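Local coordinates for protein ORF 37 (Human herpesvirus 8 type M, PDB 3FHD) that cuts single- and double-stranded DNA as an endo- and exonuclease, processing branched viral DNA intermediates so that unit-length linear genomes can be packaged, at residues L213-H218 with C442-D447; G228-P233 with S403-E408; L242-N247 with K263-K268; T360-Y365 with L458-P463; S421-I426 with P463-R468. One frame throughout, in Å; residues are numbered along the deposited sequence.

In the fold
The contacts spread outward from the magnesium site of a PD-(D/E)XK nuclease fold. Interaction 3 holds that site at the edge of the main mixed sheet, where strand 244-245 pairs with 262-269. Interaction 5, its centre about 12 Å from that of interaction 3, joins the next two strands, 423-432 and 455-464, and interaction 4 continues from 455-464 to 362-367; the two share Pro463. Helix 203-217 of interaction 1 lies on one face of this sheet, and Leu213 touches both Phe244 and Leu459. Helix 394-412 of interaction 2 packs against Leu242 and Tyr424. Interactions 1 and 2, about 28 Å apart between centres, thus flank the metal-bearing sheet; in sequence, interactions 2 and 3 fall between the segments of interaction 1.

Interaction 1: residues L213-H218 with C442-D447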
# COMPACT_ATOMS: atom_id res chain seq x y z
N LEU A 213 8.10 2.21 14.90
CA LEU A 213 6.67 2.26 15.19
C LEU A 213 6.28 1.16 16.19
O LEU A 213 5.65 1.42 17.22
CB LEU A 213 5.85 2.14 13.87
CG LEU A 213 6.04 3.28 12.85
CD1 LEU A 213 5.29 3.07 11.50
CD2 LEU A 213 5.65 4.62 13.49
N ALA A 214 6.71 -0.06 15.88
CA ALA A 214 6.38 -1.24 16.70
C ALA A 214 6.95 -1.16 18.13
O ALA A 214 6.24 -1.37 19.13
CB ALA A 214 6.88 -2.49 15.97
N THR A 215 8.24 -0.84 18.22
CA THR A 215 8.99 -0.82 19.47
C THR A 215 8.82 0.45 20.32
O THR A 215 8.79 0.39 21.57
CB THR A 215 10.49 -1.03 19.18
OG1 THR A 215 10.64 -2.28 18.48
CG2 THR A 215 11.30 -1.07 20.47
N LEU A 216 8.74 1.61 19.66
CA LEU A 216 8.75 2.87 20.41
C LEU A 216 7.41 3.55 20.54
O LEU A 216 7.17 4.24 21.52
CB LEU A 216 9.81 3.84 19.87
CG LEU A 216 11.25 3.31 19.70
CD1 LEU A 216 12.14 4.39 19.12
CD2 LEU A 216 11.86 2.76 21.01
N LEU A 217 6.53 3.36 19.56
CA LEU A 217 5.19 3.98 19.59
C LEU A 217 4.12 3.02 20.06
O LEU A 217 3.14 3.44 20.65
CB LEU A 217 4.79 4.54 18.21
CG LEU A 217 5.12 6.01 17.90
CD1 LEU A 217 6.61 6.30 18.06
CD2 LEU A 217 4.65 6.38 16.47
N HIS A 218 4.27 1.73 19.77
CA HIS A 218 3.23 0.77 20.12
C HIS A 218 3.79 -0.45 20.86
O HIS A 218 3.53 -1.59 20.49
CB HIS A 218 2.44 0.38 18.86
CG HIS A 218 1.75 1.53 18.19
ND1 HIS A 218 0.59 2.08 18.68
CD2 HIS A 218 2.05 2.22 17.06
CE1 HIS A 218 0.20 3.06 17.88
NE2 HIS A 218 1.07 3.16 16.89
N CYS A 442 23.96 -1.30 16.41
CA CYS A 442 22.93 -0.41 16.93
C CYS A 442 21.64 -1.19 17.18
O CYS A 442 21.43 -2.24 16.56
CB CYS A 442 22.68 0.76 15.98
SG CYS A 442 24.08 1.89 15.81
N THR A 443 20.80 -0.72 18.09
CA THR A 443 19.55 -1.43 18.40
C THR A 443 18.39 -0.50 18.68
O THR A 443 18.57 0.58 19.24
CB THR A 443 19.70 -2.39 19.62
OG1 THR A 443 20.20 -1.66 20.75
CG2 THR A 443 20.63 -3.58 19.30
N ILE A 444 17.19 -0.95 18.29
CA ILE A 444 15.92 -0.34 18.70
C ILE A 444 15.19 -1.40 19.54
O ILE A 444 14.76 -2.42 19.00
CB ILE A 444 15.01 0.07 17.48
CG1 ILE A 444 15.79 0.88 16.45
CG2 ILE A 444 13.77 0.84 17.97
CD1 ILE A 444 15.17 0.84 15.03
N GLY A 445 15.09 -1.19 20.85
CA GLY A 445 14.63 -2.24 21.76
C GLY A 445 15.57 -3.44 21.74
O GLY A 445 16.78 -3.30 21.91
N GLY A 446 15.02 -4.63 21.51
CA GLY A 446 15.83 -5.84 21.40
C GLY A 446 16.51 -5.89 20.04
O GLY A 446 17.68 -6.31 19.93
N ASP A 447 15.79 -5.41 19.02
CA ASP A 447 16.11 -5.56 17.61
C ASP A 447 17.40 -4.87 17.20
O ASP A 447 17.57 -3.67 17.40
CB ASP A 447 14.96 -4.99 16.75
CG ASP A 447 13.60 -5.57 17.11
OD1 ASP A 447 13.25 -5.65 18.31
OD2 ASP A 447 12.86 -5.95 16.17
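Ile444 meets Thr215 and Leu216 at the C-terminal end of helix 203-217, opening a small surface contact in which no hydrogen bond crosses. Its CG2 does the touching: CG1 lies beside the backbone N (chi1 -50°), which leaves CG2 anti to it, 3.9 Å from Leu216 CG and 4.0 Å from Thr215 CB. The Ile444 and Leu216 side chains cross at about a right angle, the methyl lying against the leucine branch point. Next, Gly445 brings bare backbone to the helix, its CA 3.8 Å from Thr215 CG2. A positive phi of 61° places it at the first corner of a type II' turn from Ile444 to Asp447. Beyond Gly446, the turn is closed by a weak bond from Asp447 N to Ile444 O, and Ile444 N to Asp447 O at 2.9 Å completes the hairpin pair. The Asp447 carboxylate approaches only loosely, OD1 lying 4.3 Å from Thr215 OG1, which bonds weakly to Thr211 O within its own helix. The turn belongs to the hairpin of strands 443-444 and 447-448; Ile444 also packs on Val208, Thr211 and Leu212 of helix 203-217, whose Leu213 faces strands 244-245 and 262-269.

Interaction 2: residues G228-P233 with S403-E408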
# COMPACT_ATOMS: atom_id res chain seq x y z
N GLY A 228 0.26 -8.89 3.31
CA GLY A 228 0.29 -9.27 1.91
C GLY A 228 -0.57 -8.32 1.08
O GLY A 228 -0.84 -7.18 1.46
N PHE A 229 -0.99 -8.79 -0.09
CA PHE A 229 -1.76 -7.97 -0.97
C PHE A 229 -3.27 -8.23 -0.77
O PHE A 229 -3.72 -9.36 -0.90
CB PHE A 229 -1.40 -8.29 -2.43
CG PHE A 229 -1.93 -7.25 -3.39
CD1 PHE A 229 -1.55 -5.91 -3.27
CD2 PHE A 229 -2.80 -7.62 -4.39
CE1 PHE A 229 -2.05 -4.93 -4.19
CE2 PHE A 229 -3.30 -6.69 -5.28
CZ PHE A 229 -2.93 -5.34 -5.17
N MET A 230 -4.00 -7.18 -0.43
CA MET A 230 -5.42 -7.27 -0.14
C MET A 230 -6.22 -6.77 -1.33
O MET A 230 -6.37 -5.55 -1.48
CB MET A 230 -5.74 -6.41 1.07
CG MET A 230 -5.16 -7.04 2.34
SD MET A 230 -5.13 -6.07 3.85
CE MET A 230 -4.95 -4.43 3.28
N GLN A 231 -6.77 -7.69 -2.12
CA GLN A 231 -7.64 -7.34 -3.24
C GLN A 231 -9.02 -6.90 -2.64
O GLN A 231 -9.41 -7.39 -1.55
CB GLN A 231 -7.83 -8.57 -4.13
CG GLN A 231 -6.52 -9.16 -4.68
CD GLN A 231 -6.71 -10.55 -5.29
OE1 GLN A 231 -6.88 -10.69 -6.50
NE2 GLN A 231 -6.68 -11.59 -4.43
N SER A 232 -9.74 -6.01 -3.31
CA SER A 232 -11.14 -5.74 -2.98
C SER A 232 -12.06 -6.93 -3.29
O SER A 232 -12.23 -7.29 -4.45
CB SER A 232 -11.68 -4.48 -3.71
OG SER A 232 -13.12 -4.46 -3.64
N PRO A 233 -12.71 -7.53 -2.26
CA PRO A 233 -13.63 -8.64 -2.57
C PRO A 233 -14.92 -8.18 -3.25
O PRO A 233 -15.63 -9.00 -3.83
CB PRO A 233 -13.91 -9.26 -1.20
CG PRO A 233 -13.68 -8.11 -0.21
CD PRO A 233 -12.58 -7.29 -0.81
N SER A 403 -7.37 3.24 3.10
CA SER A 403 -8.51 3.37 4.00
C SER A 403 -9.78 2.66 3.47
O SER A 403 -10.50 2.02 4.22
CB SER A 403 -8.84 4.85 4.39
OG SER A 403 -9.43 5.57 3.31
N SER A 404 -10.05 2.79 2.17
CA SER A 404 -11.23 2.20 1.55
C SER A 404 -11.19 0.66 1.62
O SER A 404 -12.22 0.02 1.93
CB SER A 404 -11.31 2.64 0.07
OG SER A 404 -11.57 4.04 0.04
N ILE A 405 -10.01 0.09 1.36
CA ILE A 405 -9.83 -1.37 1.42
C ILE A 405 -9.91 -1.88 2.85
O ILE A 405 -10.61 -2.86 3.12
CB ILE A 405 -8.57 -1.89 0.71
CG1 ILE A 405 -8.63 -1.62 -0.82
CG2 ILE A 405 -8.30 -3.40 1.08
CD1 ILE A 405 -9.83 -2.23 -1.50
N VAL A 406 -9.21 -1.23 3.78
CA VAL A 406 -9.32 -1.59 5.22
C VAL A 406 -10.77 -1.57 5.72
O VAL A 406 -11.23 -2.46 6.45
CB VAL A 406 -8.43 -0.67 6.11
CG1 VAL A 406 -8.76 -0.90 7.58
CG2 VAL A 406 -6.97 -0.98 5.91
N GLU A 407 -11.50 -0.50 5.38
CA GLU A 407 -12.89 -0.36 5.83
C GLU A 407 -13.88 -1.34 5.19
O GLU A 407 -14.83 -1.79 5.84
CB GLU A 407 -13.34 1.10 5.71
CG GLU A 407 -12.67 1.96 6.79
CD GLU A 407 -12.58 3.43 6.45
OE1 GLU A 407 -13.36 3.89 5.57
OE2 GLU A 407 -11.72 4.13 7.08
N GLU A 408 -13.61 -1.69 3.93
CA GLU A 408 -14.32 -2.78 3.23
C GLU A 408 -14.16 -4.13 3.96
O GLU A 408 -15.16 -4.80 4.21
CB GLU A 408 -13.82 -2.86 1.77
CG GLU A 408 -14.53 -3.90 0.83
CD GLU A 408 -13.90 -3.90 -0.59
OE1 GLU A 408 -13.12 -2.98 -0.86
OE2 GLU A 408 -14.17 -4.79 -1.44
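Ser232 and Glu408 join the end of a short edge strand to helix 394-412 in the PD-(D/E)XK nuclease fold, through a hydroxyl-carboxylate bond. The glutamate reaches across fully stretched: CG is anti to the backbone N (chi1 -176°) and the chain stays extended beyond it, which carries the carboxylate off the helix to residues 232 and 233. Ser232 OG, itself anti to its backbone N (chi1 164°), donates to OE2 over a very short 2.5 Å, while OE1 stands 3.1 Å from the same OG. OE2 thus accepts from two donors, Ser232 OG and Gln234 N. One turn earlier on the helix, Ile405 fills the apolar half of the contact with two separate methyls. Its CD1 presses on Ser232 CB at 3.7 Å, whereas CG2 lies 4.0 Å from Met230 CB. Met230 and Ile405 slide past each other in opposite directions, and the methionine chain, bent at chi3 (-31°), brings CE within 4.1 Å of that same CG2. Strand 230-231 pairs with 238-240, and Met230 also touches Leu242, next in sequence to the magnesium ligand Asp243. Pro233 and Glu408 meet tip to tip beside the serine bond, the proline CD lying 3.0 Å from OE2.

Interaction 3: residues L242-N247 with K263-K268; sequences LDFAAN and KVYEIK. With MG (magnesium ion), chain E.
Asp243 and Ile267 meet where strand 244-245 peels away from the edge of strand 262-269 in the PD-(D/E)XK core. The aspartate carboxylate reaches across to Ile267, OD2 receiving its N at 2.7 Å on the anti lone pair. Ile267 CD1 packs against Asp243 CB at 3.9 Å and against Phe244 CB. Further along, antiparallel pairing runs from Phe244 with Tyr265, where one of the two bonds is weak, to Ala246 with Lys263. Phe244 and Tyr265 lie side by side, pointing the same way, in an offset edge-to-face pair whose planes are 62° apart; Phe244 turns its edge, and CD2 meets CD2 at 3.6 Å. On the other face, Leu242 CD2 packs across Val264 CG1 at 4.0 Å, beside the small Ala245. Glu266 starts away from Asp243 but bends at chi2 (54°), which swings its carboxylate back to the metal. Magnesium is held by Asp243 OD2, Glu266 OE2 and Ile267 O, each at 2.4 Å. Lys268 NZ forms a salt bridge with OE2 from above the carboxylate plane. The magnesium probably offsets repulsion between the crowded carboxylates, helped by this lysine, while the Ile267 amide probably helps to set the rotation of the Asp243 carboxylate.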
# COMPACT_ATOMS: atom_id res chain seq x y z
N LEU A 242 -0.36 -3.01 3.00
CA LEU A 242 -0.10 -2.03 4.01
C LEU A 242 1.32 -2.16 4.52
O LEU A 242 1.88 -3.25 4.51
CB LEU A 242 -1.07 -2.20 5.17
CG LEU A 242 -2.60 -2.17 4.88
CD1 LEU A 242 -3.38 -2.45 6.15
CD2 LEU A 242 -3.05 -0.84 4.26
N ASP A 243 1.89 -1.06 5.00
CA ASP A 243 3.25 -1.15 5.57
C ASP A 243 3.20 -1.64 7.02
O ASP A 243 3.96 -2.53 7.39
CB ASP A 243 3.96 0.22 5.51
CG ASP A 243 4.18 0.71 4.09
OD1 ASP A 243 4.03 -0.08 3.15
OD2 ASP A 243 4.50 1.89 3.92
N PHE A 244 2.34 -1.04 7.84
CA PHE A 244 2.29 -1.34 9.28
C PHE A 244 0.92 -0.99 9.87
O PHE A 244 0.33 0.00 9.45
CB PHE A 244 3.35 -0.47 9.99
CG PHE A 244 3.37 -0.62 11.48
CD1 PHE A 244 4.01 -1.69 12.08
CD2 PHE A 244 2.73 0.31 12.30
CE1 PHE A 244 4.01 -1.82 13.51
CE2 PHE A 244 2.72 0.17 13.69
CZ PHE A 244 3.37 -0.88 14.29
N ALA A 245 0.45 -1.77 10.85
CA ALA A 245 -0.77 -1.42 11.58
C ALA A 245 -0.64 -1.81 13.04
O ALA A 245 -0.03 -2.85 13.39
CB ALA A 245 -1.99 -2.06 10.95
N ALA A 246 -1.21 -0.98 13.89
CA ALA A 246 -1.28 -1.27 15.32
C ALA A 246 -2.73 -1.64 15.68
O ALA A 246 -3.68 -1.12 15.07
CB ALA A 246 -0.77 -0.06 16.13
N ASN A 247 -2.91 -2.55 16.65
CA ASN A 247 -4.24 -3.18 16.94
C ASN A 247 -4.83 -4.07 15.83
O ASN A 247 -6.02 -3.97 15.51
CB ASN A 247 -5.30 -2.13 17.34
CG ASN A 247 -4.96 -1.40 18.63
OD1 ASN A 247 -5.68 -1.52 19.62
ND2 ASN A 247 -3.89 -0.62 18.61
N LYS A 263 -4.78 1.42 14.01
CA LYS A 263 -4.07 2.59 13.51
C LYS A 263 -3.24 2.13 12.32
O LYS A 263 -2.44 1.21 12.45
CB LYS A 263 -3.17 3.21 14.58
CG LYS A 263 -3.93 3.89 15.75
CD LYS A 263 -2.95 4.55 16.72
CE LYS A 263 -3.65 5.37 17.81
NZ LYS A 263 -4.52 6.44 17.21
N VAL A 264 -3.46 2.73 11.17
CA VAL A 264 -2.78 2.25 9.95
C VAL A 264 -1.71 3.26 9.51
O VAL A 264 -2.01 4.46 9.36
CB VAL A 264 -3.81 1.91 8.81
CG1 VAL A 264 -3.09 1.48 7.52
CG2 VAL A 264 -4.81 0.82 9.30
N TYR A 265 -0.47 2.79 9.25
CA TYR A 265 0.62 3.70 8.83
C TYR A 265 1.23 3.36 7.45
O TYR A 265 1.57 2.19 7.18
CB TYR A 265 1.78 3.71 9.86
CG TYR A 265 1.46 4.11 11.28
CD1 TYR A 265 1.95 5.29 11.83
CD2 TYR A 265 0.70 3.27 12.12
CE1 TYR A 265 1.66 5.65 13.16
CE2 TYR A 265 0.43 3.60 13.44
CZ TYR A 265 0.90 4.79 13.95
OH TYR A 265 0.61 5.13 15.25
N GLU A 266 1.30 4.36 6.58
CA GLU A 266 2.05 4.29 5.34
C GLU A 266 3.46 4.89 5.61
O GLU A 266 3.55 6.03 6.02
CB GLU A 266 1.31 5.04 4.24
CG GLU A 266 2.06 5.19 2.92
CD GLU A 266 2.57 3.86 2.32
OE1 GLU A 266 1.86 2.81 2.31
OE2 GLU A 266 3.69 3.90 1.79
N ILE A 267 4.51 4.12 5.36
CA ILE A 267 5.88 4.54 5.73
C ILE A 267 6.59 5.12 4.50
O ILE A 267 6.52 4.55 3.43
CB ILE A 267 6.66 3.34 6.33
CG1 ILE A 267 6.12 3.01 7.72
CG2 ILE A 267 8.21 3.60 6.37
CD1 ILE A 267 6.41 1.62 8.18
N LYS A 268 7.23 6.30 4.64
CA LYS A 268 8.06 6.89 3.56
C LYS A 268 9.43 7.26 4.14
O LYS A 268 9.52 7.57 5.32
CB LYS A 268 7.42 8.19 3.01
CG LYS A 268 6.00 8.02 2.46
CD LYS A 268 6.05 7.08 1.24
CE LYS A 268 4.64 6.79 0.75
NZ LYS A 268 4.63 5.71 -0.26
MG MG E . 5.76 2.75 2.07
O HOH W 1 0.25 1.34 4.81
O HOH W 2 4.12 1.44 0.17

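Interaction 4: residues T360-Y365 with L458-P463; sequences TESDVY and LLIVTP
Tyr365 and Leu459 mark the tightly packed end of an antiparallel strand pair, 362-367 with 455-464, inside the main sheet of the nuclease. Two backbone bonds join them, the shorter from Tyr365 N to Leu459 O at 2.7 Å and nearly along the C=O axis. Their side chains run side by side, pointing the same way, with Tyr365 CD2 4.0 Å from Leu459 CD2. At the ring's next atom, CE2 touches Val461 CG2 at 3.9 Å, the valine lying aslant to the tyrosine. Helix 203-217 packs over this face, with Leu217 on Tyr365 and Leu213 on Leu459. The other face is apolar here too: Val364 CG1, anti to its backbone N (chi1 179°), meets Leu458 CD1 at 3.7 Å, and Val364 CG2 lies alongside Ile460 CG1. Helix 296-303 supplies Leu299, Phe302 and Phe303 here.

Toward the start of the first strand the contact becomes more polar and more open, Thr360, Glu361 and Asp363 being partly exposed. Asp363 still pairs by two backbone bonds with Val461, but its carboxylate turns to Lys384 and Arg382 on strand 379-389. Thr360, beyond the regular pairing, crosses the Pro463 ring, CB to CG 3.8 Å, while its hydroxyl bonds to Tyr465. Within this polar end Ser362 OG and Thr462 OG1 stand 2.7 Å apart, buried, and Ser362 OG has a further partner in Leu387 O. The pairing therefore combines an apolar end packed against helices with a polar end where hydroxyls meet across the two strands and the Asp363 charge is answered from strand 379-389.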
# COMPACT_ATOMS: atom_id res chain seq x y z
N THR A 360 -5.53 18.49 13.38
CA THR A 360 -4.66 17.59 14.15
C THR A 360 -3.23 17.70 13.66
O THR A 360 -2.93 17.40 12.49
CB THR A 360 -5.08 16.10 14.03
OG1 THR A 360 -6.51 16.00 14.03
CG2 THR A 360 -4.49 15.26 15.18
N GLU A 361 -2.33 18.12 14.55
CA GLU A 361 -0.92 18.33 14.19
C GLU A 361 -0.08 17.04 14.10
O GLU A 361 -0.46 16.00 14.63
CB GLU A 361 -0.26 19.33 15.14
CG GLU A 361 -0.94 20.69 15.16
CD GLU A 361 -0.24 21.66 16.09
OE1 GLU A 361 -0.05 21.31 17.27
OE2 GLU A 361 0.13 22.77 15.64
N SER A 362 1.06 17.13 13.40
CA SER A 362 2.03 16.04 13.30
C SER A 362 2.80 15.86 14.61
O SER A 362 3.06 16.82 15.31
CB SER A 362 3.02 16.32 12.19
OG SER A 362 2.45 16.15 10.91
N ASP A 363 3.15 14.62 14.95
CA ASP A 363 4.06 14.35 16.06
C ASP A 363 5.47 14.22 15.51
O ASP A 363 5.69 13.45 14.57
CB ASP A 363 3.68 13.06 16.78
CG ASP A 363 2.36 13.18 17.54
OD1 ASP A 363 2.21 14.13 18.32
OD2 ASP A 363 1.48 12.32 17.36
N VAL A 364 6.42 14.94 16.10
CA VAL A 364 7.83 14.79 15.70
C VAL A 364 8.62 14.07 16.80
O VAL A 364 8.56 14.47 17.93
CB VAL A 364 8.47 16.15 15.36
CG1 VAL A 364 9.93 15.95 14.96
CG2 VAL A 364 7.68 16.84 14.25
N TYR A 365 9.37 13.02 16.44
CA TYR A 365 10.19 12.25 17.38
C TYR A 365 11.65 12.42 17.01
O TYR A 365 12.10 11.97 15.96
CB TYR A 365 9.85 10.76 17.34
CG TYR A 365 8.41 10.48 17.62
CD1 TYR A 365 7.98 10.25 18.92
CD2 TYR A 365 7.45 10.50 16.59
CE1 TYR A 365 6.66 9.99 19.21
CE2 TYR A 365 6.10 10.26 16.88
CZ TYR A 365 5.72 10.02 18.21
OH TYR A 365 4.41 9.77 18.54
N LEU A 458 15.20 10.85 12.88
CA LEU A 458 13.99 11.63 13.07
C LEU A 458 12.81 10.88 12.49
O LEU A 458 12.92 10.27 11.41
CB LEU A 458 14.14 12.96 12.35
CG LEU A 458 13.14 14.10 12.49
CD1 LEU A 458 13.25 14.76 13.87
CD2 LEU A 458 13.43 15.14 11.37
N LEU A 459 11.69 10.93 13.20
CA LEU A 459 10.42 10.33 12.77
C LEU A 459 9.31 11.37 12.87
O LEU A 459 9.13 12.03 13.89
CB LEU A 459 10.09 9.08 13.62
CG LEU A 459 8.82 8.28 13.27
CD1 LEU A 459 8.94 7.58 11.94
CD2 LEU A 459 8.46 7.28 14.37
N ILE A 460 8.57 11.56 11.78
CA ILE A 460 7.41 12.44 11.81
C ILE A 460 6.16 11.59 11.51
O ILE A 460 6.16 10.83 10.54
CB ILE A 460 7.55 13.56 10.78
CG1 ILE A 460 8.85 14.37 11.08
CG2 ILE A 460 6.30 14.44 10.78
CD1 ILE A 460 8.97 15.65 10.28
N VAL A 461 5.12 11.73 12.34
CA VAL A 461 3.87 11.01 12.13
C VAL A 461 2.80 12.06 11.87
O VAL A 461 2.57 12.95 12.70
CB VAL A 461 3.51 10.08 13.33
CG1 VAL A 461 2.14 9.40 13.12
CG2 VAL A 461 4.60 9.01 13.55
N THR A 462 2.18 11.96 10.70
CA THR A 462 1.20 12.91 10.21
C THR A 462 -0.15 12.19 10.00
O THR A 462 -0.21 11.23 9.22
CB THR A 462 1.71 13.54 8.87
OG1 THR A 462 2.98 14.19 9.10
CG2 THR A 462 0.73 14.55 8.33
N PRO A 463 -1.22 12.64 10.69
CA PRO A 463 -2.58 12.11 10.48
C PRO A 463 -3.14 12.42 9.08
O PRO A 463 -2.74 13.43 8.45
CB PRO A 463 -3.42 12.81 11.57
CG PRO A 463 -2.67 13.98 11.96
CD PRO A 463 -1.20 13.66 11.76

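Interaction 5: residues S421-I426 with P463-R468; sequences SPKYYI and PVYFPR
Tyr424 and Val464 are joined by one backbone bond, Val464 N to Tyr424 O at 3.0 Å, where strands 423-432 and 455-464 of the central PD-(D/E)XK sheet splay apart, the touching parts running 115° from one another. That donor stands above the carbonyl plane, 44° out of it. In place of a direct return bond, a water bridges the gap, accepting from Tyr424 N and donating to Val464 O at 2.7 Å. On one face Tyr424 and Phe466 form an offset edge-to-face pair, the edge of Phe466 turned to the tyrosine face with planes 61° apart; Phe466 CE2 lies 4.0 Å from Tyr424 CD2. Both rings also touch Ser403 of helix 394-412, and Tyr424 OH bonds to Glu407 there, which fixes the far end of the ring. Val464 contributes CG2, anti to its own carbonyl carbon, which meets Ile426 CD1 at 4.0 Å as the two side chains cross obliquely. Ile426 also touches Lys268, and its side chain lies about 5 Å from that of the magnesium ligand Glu266. On the opposite face, Tyr425 stacks on Tyr265 and bonds through OH to Lys263. Its ring reaches the second strand as well, with CD1 3.8 Å from Pro463 CA.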
# COMPACT_ATOMS: atom_id res chain seq x y z
N SER A 421 -13.92 4.35 13.92
CA SER A 421 -13.32 3.99 12.66
C SER A 421 -11.80 4.03 12.82
O SER A 421 -11.28 4.63 13.75
CB SER A 421 -13.81 4.85 11.48
OG SER A 421 -13.60 6.25 11.69
N PRO A 422 -11.10 3.31 11.95
CA PRO A 422 -9.63 3.34 12.06
C PRO A 422 -9.06 4.75 11.81
O PRO A 422 -9.76 5.62 11.27
CB PRO A 422 -9.19 2.37 10.98
CG PRO A 422 -10.41 1.46 10.78
CD PRO A 422 -11.56 2.41 10.89
N LYS A 423 -7.84 4.98 12.29
CA LYS A 423 -7.09 6.21 12.01
C LYS A 423 -5.87 5.91 11.14
O LYS A 423 -5.26 4.84 11.27
CB LYS A 423 -6.68 6.89 13.33
CG LYS A 423 -7.83 7.19 14.26
CD LYS A 423 -8.61 8.43 13.83
CE LYS A 423 -9.76 8.74 14.80
NZ LYS A 423 -10.89 7.71 14.77
N TYR A 424 -5.54 6.85 10.25
CA TYR A 424 -4.50 6.71 9.20
C TYR A 424 -3.40 7.74 9.37
O TYR A 424 -3.66 8.88 9.81
CB TYR A 424 -5.11 6.79 7.78
CG TYR A 424 -6.21 5.78 7.63
CD1 TYR A 424 -5.91 4.44 7.31
CD2 TYR A 424 -7.54 6.14 7.90
CE1 TYR A 424 -6.94 3.49 7.25
CE2 TYR A 424 -8.57 5.20 7.83
CZ TYR A 424 -8.27 3.89 7.52
OH TYR A 424 -9.32 2.99 7.44
N TYR A 425 -2.18 7.34 9.04
CA TYR A 425 -1.00 8.19 9.22
C TYR A 425 0.02 7.95 8.12
O TYR A 425 0.11 6.85 7.55
CB TYR A 425 -0.30 7.89 10.55
CG TYR A 425 -1.21 7.95 11.77
CD1 TYR A 425 -1.41 9.15 12.47
CD2 TYR A 425 -1.88 6.81 12.20
CE1 TYR A 425 -2.26 9.19 13.60
CE2 TYR A 425 -2.71 6.83 13.30
CZ TYR A 425 -2.91 8.01 14.00
OH TYR A 425 -3.76 7.98 15.09
N ILE A 426 0.79 9.00 7.82
CA ILE A 426 2.03 8.81 7.09
C ILE A 426 3.16 8.94 8.10
O ILE A 426 3.24 9.94 8.83
CB ILE A 426 2.19 9.83 5.96
CG1 ILE A 426 1.11 9.60 4.89
CG2 ILE A 426 3.60 9.74 5.34
CD1 ILE A 426 0.85 10.85 4.00
N PRO A 463 -1.22 12.64 10.69
CA PRO A 463 -2.58 12.11 10.48
C PRO A 463 -3.14 12.42 9.08
O PRO A 463 -2.74 13.43 8.45
CB PRO A 463 -3.42 12.81 11.57
CG PRO A 463 -2.67 13.98 11.96
CD PRO A 463 -1.20 13.66 11.76
N VAL A 464 -4.01 11.55 8.57
CA VAL A 464 -4.69 11.77 7.29
C VAL A 464 -6.18 11.42 7.49
O VAL A 464 -6.50 10.33 7.95
CB VAL A 464 -4.12 10.89 6.12
CG1 VAL A 464 -4.68 11.39 4.77
CG2 VAL A 464 -2.57 10.91 6.07
N TYR A 465 -7.07 12.36 7.17
CA TYR A 465 -8.52 12.16 7.25
C TYR A 465 -9.15 12.21 5.86
O TYR A 465 -8.64 12.93 4.99
CB TYR A 465 -9.15 13.21 8.18
CG TYR A 465 -8.54 13.26 9.57
CD1 TYR A 465 -9.00 12.43 10.59
CD2 TYR A 465 -7.49 14.13 9.86
CE1 TYR A 465 -8.43 12.48 11.88
CE2 TYR A 465 -6.91 14.18 11.12
CZ TYR A 465 -7.38 13.35 12.13
OH TYR A 465 -6.81 13.41 13.40
N PHE A 466 -10.24 11.45 5.65
CA PHE A 466 -10.89 11.32 4.32
C PHE A 466 -12.40 11.57 4.36
O PHE A 466 -13.18 10.70 4.80
CB PHE A 466 -10.61 9.94 3.68
CG PHE A 466 -9.16 9.58 3.63
CD1 PHE A 466 -8.32 10.16 2.69
CD2 PHE A 466 -8.63 8.66 4.55
CE1 PHE A 466 -6.96 9.84 2.68
CE2 PHE A 466 -7.29 8.33 4.54
CZ PHE A 466 -6.45 8.93 3.62
N PRO A 467 -12.84 12.76 3.88
CA PRO A 467 -14.28 13.05 3.80
C PRO A 467 -14.96 12.00 2.91
O PRO A 467 -14.36 11.53 1.95
CB PRO A 467 -14.34 14.44 3.16
CG PRO A 467 -12.95 15.01 3.28
CD PRO A 467 -12.02 13.84 3.29
N ARG A 468 -16.20 11.63 3.25
CA ARG A 468 -16.86 10.51 2.58
C ARG A 468 -17.19 10.77 1.13
O ARG A 468 -17.03 9.89 0.28
CB ARG A 468 -18.15 10.12 3.31
CG ARG A 468 -17.90 9.18 4.46
CD ARG A 468 -19.23 8.89 5.16
NE ARG A 468 -19.06 8.82 6.61
CZ ARG A 468 -19.97 9.21 7.50
NH1 ARG A 468 -21.14 9.73 7.09
NH2 ARG A 468 -19.71 9.11 8.80
O HOH W 3 -7.38 9.20 10.23